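Local coordinates for protein putative hydroxymethylglutaryl-CoA synthase (Streptococcus mutans, PDB 3SQZ) that probably catalyses the condensation of acetyl-CoA with acetoacetyl-CoA to form hydroxymethylglutaryl-CoA, and binds coenzyme A in a thiolase-type fold, at residues A300-Y304 / L321-S327; F261-F266 / K293-F298; D83-T87 / Q416-G420. All blocks are in the same frame, centred on the assembly; numbering follows the deposited sequence.

Interaction 1. Residues A300-Y304 / L321-S327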
loop_
_atom_site.group_PDB
_atom_site.type_symbol
_atom_site.label_atom_id
_atom_site.label_comp_id
_atom_site.label_asym_id
_atom_site.label_seq_id
_atom_site.Cartn_x
_atom_site.Cartn_y
_atom_site.Cartn_z
ATOM N N ALA A 300 12.650 0.285 -11.076
ATOM C CA ALA A 300 12.770 -0.621 -9.937
ATOM C C ALA A 300 11.540 -0.518 -9.036
ATOM O O ALA A 300 11.057 -1.521 -8.518
ATOM C CB ALA A 300 14.033 -0.315 -9.143
ATOM N N SER A 301 11.041 0.700 -8.847
ATOM C CA SER A 301 9.945 0.953 -7.918
ATOM C C SER A 301 8.605 0.372 -8.356
ATOM O O SER A 301 7.730 0.162 -7.517
ATOM C CB SER A 301 9.808 2.454 -7.619
ATOM O OG SER A 301 9.112 3.143 -8.644
ATOM N N ILE A 302 8.433 0.103 -9.653
ATOM C CA ILE A 302 7.149 -0.411 -10.135
ATOM C C ILE A 302 7.117 -1.924 -10.339
ATOM O O ILE A 302 6.078 -2.482 -10.683
ATOM C CB ILE A 302 6.678 0.314 -11.424
ATOM C CG1 ILE A 302 7.593 0.005 -12.616
ATOM C CG2 ILE A 302 6.569 1.818 -11.180
ATOM C CD1 ILE A 302 7.097 0.624 -13.917
ATOM N N LEU A 303 8.242 -2.590 -10.102
ATOM C CA LEU A 303 8.345 -4.020 -10.374
ATOM C C LEU A 303 7.294 -4.849 -9.637
ATOM O O LEU A 303 6.652 -5.709 -10.230
ATOM C CB LEU A 303 9.735 -4.504 -9.991
ATOM C CG LEU A 303 10.554 -5.430 -10.882
ATOM C CD1 LEU A 303 10.415 -5.090 -12.357
ATOM C CD2 LEU A 303 12.004 -5.318 -10.456
ATOM N N TYR A 304 7.112 -4.604 -8.344
ATOM C CA TYR A 304 6.149 -5.408 -7.592
ATOM C C TYR A 304 4.713 -5.099 -8.003
ATOM O O TYR A 304 3.894 -6.006 -8.165
ATOM C CB TYR A 304 6.328 -5.245 -6.082
ATOM C CG TYR A 304 7.654 -5.746 -5.550
ATOM C CD1 TYR A 304 8.449 -6.624 -6.283
ATOM C CD2 TYR A 304 8.107 -5.335 -4.302
ATOM C CE1 TYR A 304 9.662 -7.070 -5.786
ATOM C CE2 TYR A 304 9.313 -5.775 -3.799
ATOM C CZ TYR A 304 10.090 -6.637 -4.546
ATOM O OH TYR A 304 11.297 -7.082 -4.068
ATOM N N LEU A 321 9.258 -0.248 -1.210
ATOM C CA LEU A 321 9.860 -1.552 -0.955
ATOM C C LEU A 321 10.474 -2.146 -2.227
ATOM O O LEU A 321 11.599 -2.643 -2.217
ATOM C CB LEU A 321 8.806 -2.483 -0.373
ATOM C CG LEU A 321 9.284 -3.865 0.055
ATOM C CD1 LEU A 321 10.357 -3.789 1.141
ATOM C CD2 LEU A 321 8.084 -4.685 0.508
ATOM N N SER A 322 9.733 -2.068 -3.325
ATOM C CA SER A 322 10.205 -2.540 -4.614
ATOM C C SER A 322 11.491 -1.805 -5.023
ATOM O O SER A 322 12.456 -2.421 -5.482
ATOM C CB SER A 322 9.097 -2.327 -5.641
ATOM O OG SER A 322 9.384 -2.966 -6.872
ATOM N N LEU A 323 11.499 -0.489 -4.848
ATOM C CA LEU A 323 12.683 0.315 -5.111
ATOM C C LEU A 323 13.879 -0.172 -4.300
ATOM O O LEU A 323 14.962 -0.398 -4.839
ATOM C CB LEU A 323 12.393 1.771 -4.762
ATOM C CG LEU A 323 13.610 2.698 -4.750
ATOM C CD1 LEU A 323 14.220 2.858 -6.157
ATOM C CD2 LEU A 323 13.238 4.050 -4.154
ATOM N N LEU A 324 13.700 -0.326 -2.993
ATOM C CA LEU A 324 14.829 -0.657 -2.138
ATOM C C LEU A 324 15.378 -2.043 -2.429
ATOM O O LEU A 324 16.585 -2.271 -2.317
ATOM C CB LEU A 324 14.440 -0.554 -0.664
ATOM C CG LEU A 324 13.992 0.833 -0.206
ATOM C CD1 LEU A 324 13.871 0.850 1.308
ATOM C CD2 LEU A 324 14.945 1.922 -0.694
ATOM N N GLU A 325 14.495 -2.964 -2.804
ATOM C CA GLU A 325 14.877 -4.345 -3.073
ATOM C C GLU A 325 15.387 -4.577 -4.498
ATOM O O GLU A 325 15.960 -5.623 -4.788
ATOM C CB GLU A 325 13.722 -5.298 -2.728
ATOM C CG GLU A 325 13.536 -5.398 -1.225
ATOM C CD GLU A 325 12.400 -6.292 -0.750
ATOM O OE1 GLU A 325 11.542 -6.718 -1.559
ATOM O OE2 GLU A 325 12.373 -6.568 0.471
ATOM N N ASN A 326 15.202 -3.603 -5.382
ATOM C CA ASN A 326 15.548 -3.794 -6.788
ATOM C C ASN A 326 16.477 -2.766 -7.413
ATOM O O ASN A 326 17.062 -3.029 -8.459
ATOM C CB ASN A 326 14.288 -3.986 -7.628
ATOM C CG ASN A 326 13.561 -5.252 -7.256
ATOM O OD1 ASN A 326 13.927 -6.340 -7.695
ATOM N ND2 ASN A 326 12.554 -5.127 -6.403
ATOM N N SER A 327 16.647 -1.610 -6.786
ATOM C CA SER A 327 17.630 -0.662 -7.298
ATOM C C SER A 327 19.027 -1.217 -7.120
ATOM O O SER A 327 19.347 -1.797 -6.078
ATOM C CB SER A 327 17.546 0.678 -6.578
ATOM O OG SER A 327 18.634 1.504 -6.969
#
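Ser322 OG points opposite its own backbone N (chi1 -170°), which directs the hydroxyl from helix 315-326 toward Ala300 O of helix 288-302. Tyr304 CG instead lies beside its backbone N (chi1 -64°), and this lays the ring across Ser322. The serine hydroxyl then works in both directions: it donates to Ala300 O at 2.8 Å, in the carbonyl plane, and accepts from Tyr304 N at 3.2 Å from OG. The same OG sits over one face of the tyrosine ring, 3.5 Å above its plane and displaced toward the rim. Tyr304 OH reaches on to Glu325 OE1 at 2.5 Å, using the anti lone pair of a carboxylate turned 73° from the ring. Asn326 ND2 adds a weak bond to Tyr304 OH at 3.3 Å, but it is held more firmly by Ser322 O at 2.9 Å, a backbone carbonyl one turn earlier in its own helix.

Both helices belong to the connection between strands 263-266 and 335-342 of the large mixed sheet of the thiolase fold. Small Ala300, Ser301 and Ser322 permit their close approach. Leu323 is met near its base, Ser301 CB to Leu323 CB 3.9 Å, while the rest of its side chain packs on Ala263 and Cys265 of the sheet. The Ala300 methyl is small enough to lie against Asn326 CB and Ser327 N. Leu303 CD2 rests on the amide of Asn326.

Beyond the segments, Glu325 OE1 forms a salt bridge with Arg366 and OE2 accepts from Gln363 N. The carboxylate therefore probably stays ionised, and so strong an acceptor is consistent with the short phenol bond. Ser322 OG, in turn, supplies the buried Ala300 carbonyl with a donor, its bond from Leu303 N being weak.

Interaction 2. Residues F261-F266 / K293-F298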
loop_
_atom_site.group_PDB
_atom_site.type_symbol
_atom_site.label_atom_id
_atom_site.label_comp_id
_atom_site.label_asym_id
_atom_site.label_seq_id
_atom_site.Cartn_x
_atom_site.Cartn_y
_atom_site.Cartn_z
ATOM N N PHE A 261 17.637 14.375 -4.820
ATOM C CA PHE A 261 17.099 13.050 -4.543
ATOM C C PHE A 261 17.663 11.994 -5.474
ATOM O O PHE A 261 17.954 12.270 -6.636
ATOM C CB PHE A 261 15.575 13.104 -4.616
ATOM C CG PHE A 261 14.994 14.088 -3.657
ATOM C CD1 PHE A 261 14.867 13.758 -2.319
ATOM C CD2 PHE A 261 14.647 15.366 -4.065
ATOM C CE1 PHE A 261 14.373 14.670 -1.410
ATOM C CE2 PHE A 261 14.149 16.283 -3.160
ATOM C CZ PHE A 261 14.015 15.935 -1.833
ATOM N N ALA A 262 17.819 10.784 -4.948
ATOM C CA ALA A 262 18.316 9.661 -5.727
ATOM C C ALA A 262 17.176 8.870 -6.358
ATOM O O ALA A 262 17.407 8.088 -7.278
ATOM C CB ALA A 262 19.156 8.754 -4.847
ATOM N N ALA A 263 15.958 9.063 -5.853
ATOM C CA ALA A 263 14.782 8.348 -6.338
ATOM C C ALA A 263 13.535 9.113 -5.936
ATOM O O ALA A 263 13.514 9.807 -4.904
ATOM C CB ALA A 263 14.732 6.941 -5.766
ATOM N N PHE A 264 12.495 8.971 -6.749
ATOM C CA PHE A 264 11.177 9.525 -6.449
ATOM C C PHE A 264 10.172 8.379 -6.487
ATOM O O PHE A 264 10.146 7.619 -7.460
ATOM C CB PHE A 264 10.808 10.602 -7.483
ATOM C CG PHE A 264 10.039 11.781 -6.907
ATOM C CD1 PHE A 264 8.793 11.598 -6.327
ATOM C CD2 PHE A 264 10.553 13.075 -6.967
ATOM C CE1 PHE A 264 8.084 12.672 -5.793
ATOM C CE2 PHE A 264 9.847 14.158 -6.444
ATOM C CZ PHE A 264 8.604 13.959 -5.860
ATOM N N CYS A 265 9.371 8.235 -5.432
ATOM C CA CYS A 265 8.334 7.200 -5.352
ATOM C C CYS A 265 6.958 7.838 -5.447
ATOM O O CYS A 265 6.725 8.907 -4.885
ATOM C CB CYS A 265 8.426 6.434 -4.038
ATOM S SG CYS A 265 9.904 5.427 -3.883
ATOM N N PHE A 266 6.057 7.151 -6.140
ATOM C CA PHE A 266 4.712 7.642 -6.389
ATOM C C PHE A 266 3.665 6.652 -5.942
ATOM O O PHE A 266 3.891 5.452 -5.916
ATOM C CB PHE A 266 4.518 7.894 -7.884
ATOM C CG PHE A 266 5.519 8.843 -8.456
ATOM C CD1 PHE A 266 5.246 10.198 -8.535
ATOM C CD2 PHE A 266 6.760 8.388 -8.872
ATOM C CE1 PHE A 266 6.188 11.078 -9.038
ATOM C CE2 PHE A 266 7.708 9.264 -9.370
ATOM C CZ PHE A 266 7.420 10.612 -9.462
ATOM N N LYS A 293 19.763 7.620 -13.658
ATOM C CA LYS A 293 19.595 7.011 -12.347
ATOM C C LYS A 293 18.150 7.070 -11.864
ATOM O O LYS A 293 17.609 6.087 -11.351
ATOM C CB LYS A 293 20.500 7.667 -11.316
ATOM C CG LYS A 293 20.440 6.956 -9.989
ATOM C CD LYS A 293 21.693 7.175 -9.184
ATOM C CE LYS A 293 21.658 8.514 -8.492
ATOM N NZ LYS A 293 22.725 8.596 -7.457
ATOM N N LEU A 294 17.530 8.231 -12.023
ATOM C CA LEU A 294 16.154 8.391 -11.581
ATOM C C LEU A 294 15.219 7.476 -12.367
ATOM O O LEU A 294 14.272 6.917 -11.813
ATOM C CB LEU A 294 15.714 9.853 -11.690
ATOM C CG LEU A 294 16.358 10.813 -10.683
ATOM C CD1 LEU A 294 16.133 12.265 -11.070
ATOM C CD2 LEU A 294 15.855 10.542 -9.271
ATOM N N LYS A 295 15.490 7.306 -13.657
ATOM C CA LYS A 295 14.666 6.440 -14.491
ATOM C C LYS A 295 14.809 4.969 -14.093
ATOM O O LYS A 295 13.821 4.250 -13.960
ATOM C CB LYS A 295 15.009 6.632 -15.970
ATOM C CG LYS A 295 14.227 5.722 -16.899
ATOM C CD LYS A 295 12.731 5.927 -16.755
ATOM C CE LYS A 295 11.987 5.228 -17.881
ATOM N NZ LYS A 295 10.515 5.385 -17.754
ATOM N N VAL A 296 16.044 4.522 -13.897
ATOM C CA VAL A 296 16.288 3.154 -13.464
ATOM C C VAL A 296 15.622 2.900 -12.111
ATOM O O VAL A 296 15.040 1.834 -11.880
ATOM C CB VAL A 296 17.807 2.861 -13.401
ATOM C CG1 VAL A 296 18.093 1.625 -12.572
ATOM C CG2 VAL A 296 18.379 2.718 -14.811
ATOM N N ASN A 297 15.702 3.877 -11.212
ATOM C CA ASN A 297 15.065 3.733 -9.907
ATOM C C ASN A 297 13.545 3.752 -10.006
ATOM O O ASN A 297 12.866 3.006 -9.290
ATOM C CB ASN A 297 15.593 4.760 -8.911
ATOM C CG ASN A 297 16.995 4.426 -8.437
ATOM O OD1 ASN A 297 17.717 5.280 -7.893
ATOM N ND2 ASN A 297 17.399 3.189 -8.657
ATOM N N PHE A 298 13.004 4.563 -10.907
ATOM C CA PHE A 298 11.574 4.507 -11.162
ATOM C C PHE A 298 11.146 3.099 -11.611
ATOM O O PHE A 298 10.183 2.519 -11.085
ATOM C CB PHE A 298 11.119 5.543 -12.189
ATOM C CG PHE A 298 9.683 5.373 -12.545
ATOM C CD1 PHE A 298 8.693 5.821 -11.680
ATOM C CD2 PHE A 298 9.310 4.665 -13.679
ATOM C CE1 PHE A 298 7.359 5.606 -11.961
ATOM C CE2 PHE A 298 7.973 4.447 -13.963
ATOM C CZ PHE A 298 6.999 4.920 -13.101
HETATM O O HOH W 1 13.200 7.498 -9.191
#
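Helix 288-302 packs along strand 263-266, the edge strand of the large mixed sheet, within the beta-alpha-beta crossover to the neighbouring parallel strand 335-342, whose connection contains helices 271-279, 288-302 and 315-326. The local axes are 7.6 Å apart and their N-to-C directions differ by 36°. Ala263 CB meets Asn297 CB at 3.9 Å, and so small a side chain lets the helix settle close to the strand. Leu294 extends CD2 over the peptide between Ala262 and Ala263, 3.5 Å from Ala262 O. Farther along, Phe266 CD2 approaches the edge of the Phe298 ring, 4.2 Å from CE1. Phe266 directly precedes His267, the predicted proton donor/acceptor.

Asn297 OD1 comes within 2.9 Å of Ala262 O, an unfavourable approach of two acceptors that the bond OD1 accepts from Asn329 ND2 probably offsets. A water makes the polar link across the contact, accepting from Phe264 N at 2.9 Å and donating to Leu294 O at 2.9 Å. Leu294 O, already bonded to Phe298 N, serves two donors. Apolar contacts and one bridging water thus join helix and strand, satisfying a backbone N-H on the edge away from strand 335-342.

Interaction 3. Residues D83-T87 / Q416-G420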
loop_
_atom_site.group_PDB
_atom_site.type_symbol
_atom_site.label_atom_id
_atom_site.label_comp_id
_atom_site.label_asym_id
_atom_site.label_seq_id
_atom_site.Cartn_x
_atom_site.Cartn_y
_atom_site.Cartn_z
ATOM N N ASP A 83 -9.683 -13.748 3.416
ATOM C CA ASP A 83 -8.439 -12.982 3.538
ATOM C C ASP A 83 -8.814 -11.520 3.295
ATOM O O ASP A 83 -9.020 -11.110 2.151
ATOM C CB ASP A 83 -7.427 -13.467 2.491
ATOM C CG ASP A 83 -5.962 -13.377 2.954
ATOM O OD1 ASP A 83 -5.660 -12.775 4.010
ATOM O OD2 ASP A 83 -5.096 -13.915 2.227
ATOM N N ASP A 84 -8.924 -10.743 4.371
ATOM C CA ASP A 84 -9.451 -9.383 4.292
ATOM C C ASP A 84 -8.438 -8.364 4.796
ATOM O O ASP A 84 -7.256 -8.680 4.975
ATOM C CB ASP A 84 -10.780 -9.271 5.057
ATOM C CG ASP A 84 -10.620 -9.406 6.555
ATOM O OD1 ASP A 84 -9.488 -9.563 7.053
ATOM O OD2 ASP A 84 -11.665 -9.327 7.242
ATOM N N VAL A 85 -8.893 -7.133 5.023
ATOM C CA VAL A 85 -7.995 -6.082 5.483
ATOM C C VAL A 85 -7.247 -6.480 6.759
ATOM O O VAL A 85 -6.059 -6.194 6.917
ATOM C CB VAL A 85 -8.774 -4.743 5.696
ATOM C CG1 VAL A 85 -9.896 -4.889 6.740
ATOM C CG2 VAL A 85 -7.824 -3.613 6.076
ATOM N N VAL A 86 -7.955 -7.129 7.674
ATOM C CA VAL A 86 -7.384 -7.507 8.960
ATOM C C VAL A 86 -6.339 -8.600 8.822
ATOM O O VAL A 86 -5.246 -8.505 9.392
ATOM C CB VAL A 86 -8.494 -7.966 9.930
ATOM C CG1 VAL A 86 -7.914 -8.650 11.153
ATOM C CG2 VAL A 86 -9.354 -6.784 10.333
ATOM N N THR A 87 -6.668 -9.650 8.080
ATOM C CA THR A 87 -5.741 -10.768 7.969
ATOM C C THR A 87 -4.498 -10.394 7.173
ATOM O O THR A 87 -3.393 -10.802 7.525
ATOM C CB THR A 87 -6.417 -12.012 7.390
ATOM O OG1 THR A 87 -6.948 -11.699 6.106
ATOM C CG2 THR A 87 -7.550 -12.458 8.295
ATOM N N GLN A 416 -20.229 -11.204 14.657
ATOM C CA GLN A 416 -18.822 -10.998 14.989
ATOM C C GLN A 416 -17.914 -11.709 13.985
ATOM O O GLN A 416 -18.006 -12.926 13.808
ATOM C CB GLN A 416 -18.499 -11.559 16.371
ATOM C CG GLN A 416 -19.329 -10.991 17.511
ATOM C CD GLN A 416 -18.850 -11.475 18.877
ATOM O OE1 GLN A 416 -17.654 -11.725 19.085
ATOM N NE2 GLN A 416 -19.775 -11.602 19.809
ATOM N N ARG A 417 -17.003 -10.971 13.366
ATOM C CA ARG A 417 -16.012 -11.569 12.479
ATOM C C ARG A 417 -14.970 -12.292 13.323
ATOM O O ARG A 417 -14.320 -11.685 14.170
ATOM C CB ARG A 417 -15.372 -10.483 11.611
ATOM C CG ARG A 417 -16.359 -9.825 10.665
ATOM C CD ARG A 417 -15.770 -8.651 9.900
ATOM N NE ARG A 417 -14.857 -9.048 8.821
ATOM C CZ ARG A 417 -15.242 -9.379 7.587
ATOM N NH1 ARG A 417 -14.333 -9.702 6.680
ATOM N NH2 ARG A 417 -16.533 -9.401 7.264
ATOM N N ILE A 418 -14.829 -13.596 13.105
ATOM C CA ILE A 418 -13.950 -14.410 13.930
ATOM C C ILE A 418 -12.654 -14.676 13.172
ATOM O O ILE A 418 -12.662 -15.343 12.133
ATOM C CB ILE A 418 -14.609 -15.749 14.314
ATOM C CG1 ILE A 418 -15.953 -15.509 15.024
ATOM C CG2 ILE A 418 -13.656 -16.589 15.163
ATOM C CD1 ILE A 418 -15.856 -14.686 16.292
ATOM N N TYR A 419 -11.554 -14.140 13.694
ATOM C CA TYR A 419 -10.240 -14.292 13.084
ATOM C C TYR A 419 -9.380 -15.236 13.902
ATOM O O TYR A 419 -9.496 -15.293 15.124
ATOM C CB TYR A 419 -9.532 -12.941 13.032
ATOM C CG TYR A 419 -10.212 -11.922 12.162
ATOM C CD1 TYR A 419 -10.107 -11.989 10.777
ATOM C CD2 TYR A 419 -10.960 -10.889 12.723
ATOM C CE1 TYR A 419 -10.726 -11.064 9.974
ATOM C CE2 TYR A 419 -11.580 -9.946 11.926
ATOM C CZ TYR A 419 -11.461 -10.039 10.553
ATOM O OH TYR A 419 -12.080 -9.105 9.761
ATOM N N GLY A 420 -8.474 -15.945 13.237
ATOM C CA GLY A 420 -7.541 -16.783 13.953
ATOM C C GLY A 420 -6.337 -17.125 13.111
ATOM O O GLY A 420 -6.309 -16.883 11.904
#
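Asp84 OD2 accepts two hydrogen bonds from strand 416-421, one on each lone pair. Arg417 NH1 comes to the anti side at 2.8 Å with an N-H...O angle of 168°, completing a salt bridge whose flat groups lie only 21° apart, and Tyr419 OH donates to the syn side of OD2 at 2.6 Å. The phenol oxygen is also an acceptor: Arg417 NE donates to it at 2.9 Å, in the guanidinium plane, so Arg417 holds the acid and its phenol partner together. Bending of the arginine at chi3 allows this double reach.

The other carboxylate oxygen, Asp84 OD1, accepts from Thr87 N at 3.0 Å. In return Thr87 OG1 accepts from Asp84 N at 2.8 Å and donates to Asp83 OD1 at 2.7 Å. Apolar groups pack on the tyrosine ring: Val86 CG1 lies over one face in a CH-pi contact, 3.7 Å from the Tyr419 centroid, Thr87 CG2 touches CD1, and Tyr125 adds an edge-to-face contact. Aspartate suits the N-cap because one oxygen can cap while the other binds the strand. The reciprocal Asp84-Thr87 pair is a classic capping box, here beginning helix 85-94.

How the interactions relate
From the N terminus, the chain first passes 83-87, whose partner 416-420 comes 329 residues later; interaction 3 therefore closes a very long loop, joining a helix start of the N-terminal part to the last strand of the small antiparallel sheet. Interactions 2 and 1 are both nested inside it and follow in series: 261-266 closes on 293-298 before 300-304 closes on 321-327. They share helix 288-302, which thus ties edge strand 263-266 to helix 315-326, and they touch where Leu323 packs on Ala263, Cys265 and Asn297. Interaction 3 lies on the opposite side of the chain's centre from the other two, its centre about 29 Å from that of interaction 1 and about 36 Å from that of interaction 2.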